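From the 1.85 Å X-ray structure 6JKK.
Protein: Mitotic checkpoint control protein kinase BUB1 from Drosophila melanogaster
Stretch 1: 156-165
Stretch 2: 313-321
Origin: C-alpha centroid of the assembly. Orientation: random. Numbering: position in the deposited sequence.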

# COMPACT_ATOMS: atom_id res chain seq x y z
N GLU A 156 -1.17 18.25 -11.20
CA GLU A 156 0.22 17.95 -10.87
C GLU A 156 0.54 18.22 -9.40
O GLU A 156 1.22 17.43 -8.75
N TYR A 157 0.04 19.33 -8.88
CA TYR A 157 0.36 19.71 -7.50
C TYR A 157 -0.39 18.86 -6.48
O TYR A 157 0.15 18.54 -5.41
N VAL A 158 -1.61 18.45 -6.81
CA VAL A 158 -2.30 17.46 -5.98
C VAL A 158 -1.49 16.16 -5.95
O VAL A 158 -1.34 15.53 -4.89
N VAL A 159 -0.93 15.77 -7.10
CA VAL A 159 -0.10 14.56 -7.14
C VAL A 159 1.16 14.73 -6.29
O VAL A 159 1.57 13.80 -5.58
N MET A 160 1.77 15.92 -6.32
CA MET A 160 2.94 16.17 -5.48
C MET A 160 2.60 15.99 -4.01
O MET A 160 3.38 15.42 -3.24
N HIS A 161 1.42 16.48 -3.61
CA HIS A 161 0.98 16.40 -2.22
C HIS A 161 0.79 14.94 -1.79
O HIS A 161 1.24 14.52 -0.72
N LEU A 162 0.11 14.18 -2.65
CA LEU A 162 -0.13 12.76 -2.40
C LEU A 162 1.17 11.95 -2.43
O LEU A 162 1.34 11.02 -1.66
N SER A 163 2.09 12.32 -3.32
CA SER A 163 3.39 11.64 -3.41
C SER A 163 4.22 11.86 -2.15
O SER A 163 4.93 10.96 -1.68
N CYS A 164 4.15 13.08 -1.61
CA CYS A 164 4.87 13.42 -0.40
C CYS A 164 4.36 12.55 0.75
O CYS A 164 5.15 12.07 1.57
N GLN A 165 3.05 12.35 0.79
CA GLN A 165 2.46 11.50 1.81
C GLN A 165 2.87 10.05 1.66
O GLN A 165 3.21 9.39 2.64
N LEU A 313 13.54 13.51 -0.90
CA LEU A 313 12.56 13.58 -1.98
C LEU A 313 11.32 14.34 -1.53
O LEU A 313 10.75 15.13 -2.30
N ARG A 314 10.91 14.13 -0.28
CA ARG A 314 9.77 14.86 0.26
C ARG A 314 10.10 16.34 0.31
O ARG A 314 9.26 17.17 -0.03
N THR A 315 11.33 16.67 0.67
CA THR A 315 11.78 18.07 0.68
C THR A 315 11.67 18.70 -0.70
O THR A 315 11.23 19.85 -0.84
N GLN A 316 12.03 17.94 -1.73
CA GLN A 316 11.96 18.46 -3.10
C GLN A 316 10.52 18.81 -3.46
O GLN A 316 10.25 19.87 -4.04
N LEU A 317 9.60 17.91 -3.11
CA LEU A 317 8.18 18.12 -3.37
C LEU A 317 7.61 19.31 -2.59
O LEU A 317 6.84 20.10 -3.13
N LYS A 318 7.99 19.43 -1.32
CA LYS A 318 7.52 20.54 -0.49
C LYS A 318 7.99 21.88 -1.05
O LYS A 318 7.26 22.88 -0.97
N CYS A 319 9.20 21.91 -1.59
CA CYS A 319 9.75 23.14 -2.15
C CYS A 319 8.95 23.57 -3.37
O CYS A 319 8.69 24.75 -3.57
N ALA A 320 8.56 22.60 -4.19
CA ALA A 320 7.77 22.90 -5.37
C ALA A 320 6.38 23.36 -4.97
O ALA A 320 5.83 24.31 -5.55
N LEU A 321 5.79 22.68 -3.99
CA LEU A 321 4.49 23.05 -3.45
C LEU A 321 4.52 24.48 -2.89
O LEU A 321 3.57 25.24 -3.03

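Packing of two nearly antiparallel helices, 156-165 and 313-321, in Drosophila BUB1. Their N-to-C directions differ by 153° and their axes approach to 9.3 Å. In this register Tyr157 lies beside Leu321, Met160 beside Leu317 and Cys164 beside Arg314. The backbones are nearest at the last of these pairs, with CA of Cys164 and CA of Arg314 5.1 Å apart. Together the stretches bury 501 Å², and Cys164, Leu321 and Leu317 contribute the most.

Cys164 sets its CA-to-CB bond sideways to the second helix, and its t rotamer (chi1 -168°) carries SG of Cys164 to 3.8 Å from CD of Lys318 and 3.4 Å from NE of Arg314. The polar link is made by its backbone: NE of Arg314 donates a hydrogen bond to O of Cys164 at 3.0 Å, with the acceptor near the guanidinium plane. Arg314 also starts sideways, but its m, t, p course through chi1 to chi3 brings the end nearer the first helix. That carbonyl thus gains a donor from the neighbouring helix, while NH2 of Arg314 is bonded elsewhere in the structure.

Leu317 points toward the first helix in an m, t rotamer, and its two methyls reach different side chains. CD2 of Leu317 lies 3.8 Å from CB of Met160, whereas CD1 of Leu317 reaches CB of Ser163 at 4.0 Å and CB of Cys164 at 4.2 Å. The hydroxyl of Ser163 takes no part in this contact; OG of Ser163 donates to O of Val159 at 2.8 Å, within its own helix.

Met160 answers Leu317 by also pointing inward. Its m, t, t chain extends along the interface, placing SD of Met160 3.8 Å from CB of Ala320, a small side chain that points toward the first helix.

Leu321 begins sideways, yet its m, t rotamer turns the end inward. CD2 of Leu321 sits 3.6 Å from O of Tyr157, 4.1 Å from CD2 of Tyr157 and 4.1 Å from CB of Met160, while CD1 of Leu321 lies 4.2 Å from CA of His161. The imidazole of His161 is engaged within its own helix, where ND1 of His161 accepts a hydrogen bond from NE2 of Gln165 at 2.9 Å.

Tyr157, in the m rotamer with chi2 82°, presents its ring edge to the second helix, with CE2 of Tyr157 3.6 Å from O of Ala320. A water closes this end of the contact: its O donates to O of Ala320 at 2.8 Å and is hydrogen-bonded to OH of Tyr157 at 2.5 Å, bridging phenol and carbonyl beside the apolar packing.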

# COMPACT_ATOMS: atom_id res chain seq x y z
CB GLU A 156 1.16 18.76 -11.76
CG GLU A 156 2.62 18.35 -11.62
CD GLU A 156 3.58 19.38 -12.15
OE1 GLU A 156 3.12 20.43 -12.65
OE2 GLU A 156 4.81 19.15 -12.06
CB TYR A 157 0.15 21.22 -7.30
CG TYR A 157 1.25 22.01 -7.96
CD1 TYR A 157 1.21 22.30 -9.32
CD2 TYR A 157 2.35 22.45 -7.23
CE1 TYR A 157 2.22 23.01 -9.93
CE2 TYR A 157 3.36 23.16 -7.84
CZ TYR A 157 3.30 23.43 -9.18
OH TYR A 157 4.32 24.14 -9.77
CB VAL A 158 -3.75 17.20 -6.46
CG1 VAL A 158 -4.36 16.04 -5.70
CG2 VAL A 158 -4.59 18.44 -6.26
CB VAL A 159 0.25 14.13 -8.59
CG1 VAL A 159 1.12 12.88 -8.58
CG2 VAL A 159 -1.03 13.88 -9.41
CB MET A 160 3.47 17.59 -5.68
CG MET A 160 3.94 17.90 -7.06
SD MET A 160 4.66 19.54 -7.01
CE MET A 160 4.58 19.93 -8.76
CB HIS A 161 -0.31 17.18 -2.03
CG HIS A 161 -0.62 17.53 -0.60
ND1 HIS A 161 -0.98 16.59 0.34
CD2 HIS A 161 -0.64 18.73 0.04
CE1 HIS A 161 -1.20 17.19 1.50
NE2 HIS A 161 -1.00 18.48 1.34
CB LEU A 162 -1.12 12.19 -3.41
CG LEU A 162 -2.56 12.69 -3.34
CD1 LEU A 162 -3.41 12.07 -4.46
CD2 LEU A 162 -3.17 12.37 -1.98
CB SER A 163 4.16 12.14 -4.63
OG SER A 163 3.47 11.80 -5.82
CB CYS A 164 4.65 14.90 -0.07
SG CYS A 164 5.74 15.55 1.21
CB GLN A 165 0.93 11.59 1.77
CG GLN A 165 0.37 12.95 2.16
CD GLN A 165 -1.15 12.96 2.08
OE1 GLN A 165 -1.81 12.09 2.64
NE2 GLN A 165 -1.70 13.94 1.37
CB LEU A 313 12.20 12.18 -2.48
CG LEU A 313 13.34 11.41 -3.14
CD1 LEU A 313 12.86 10.05 -3.64
CD2 LEU A 313 13.93 12.22 -4.28
CB ARG A 314 9.39 14.34 1.66
CG ARG A 314 8.77 12.96 1.68
CD ARG A 314 8.23 12.60 3.07
NE ARG A 314 7.05 13.38 3.43
CZ ARG A 314 7.01 14.29 4.40
NH1 ARG A 314 8.08 14.53 5.15
NH2 ARG A 314 5.89 14.95 4.65
CB THR A 315 13.21 18.19 1.22
OG1 THR A 315 13.23 17.78 2.59
CG2 THR A 315 13.72 19.64 1.11
CB GLN A 316 12.55 17.47 -4.10
CG GLN A 316 14.07 17.28 -3.95
CD GLN A 316 14.67 16.59 -5.16
OE1 GLN A 316 14.43 16.99 -6.30
NE2 GLN A 316 15.46 15.54 -4.92
CB LEU A 317 7.39 16.85 -3.06
CG LEU A 317 7.64 15.68 -4.01
CD1 LEU A 317 7.21 14.36 -3.36
CD2 LEU A 317 6.90 15.89 -5.32
CB LYS A 318 8.04 20.39 0.93
CG LYS A 318 7.73 19.06 1.56
CD LYS A 318 6.47 19.09 2.37
CE LYS A 318 6.73 18.44 3.72
NZ LYS A 318 8.05 18.90 4.21
CB CYS A 319 11.22 22.94 -2.55
SG CYS A 319 12.37 22.89 -1.16
CB ALA A 320 7.70 21.68 -6.29
CB LEU A 321 4.03 22.05 -2.39
CG LEU A 321 3.57 20.69 -2.92
CD1 LEU A 321 3.61 19.63 -1.82
CD2 LEU A 321 2.17 20.79 -3.50
O HOH W 1 6.28 24.72 -8.28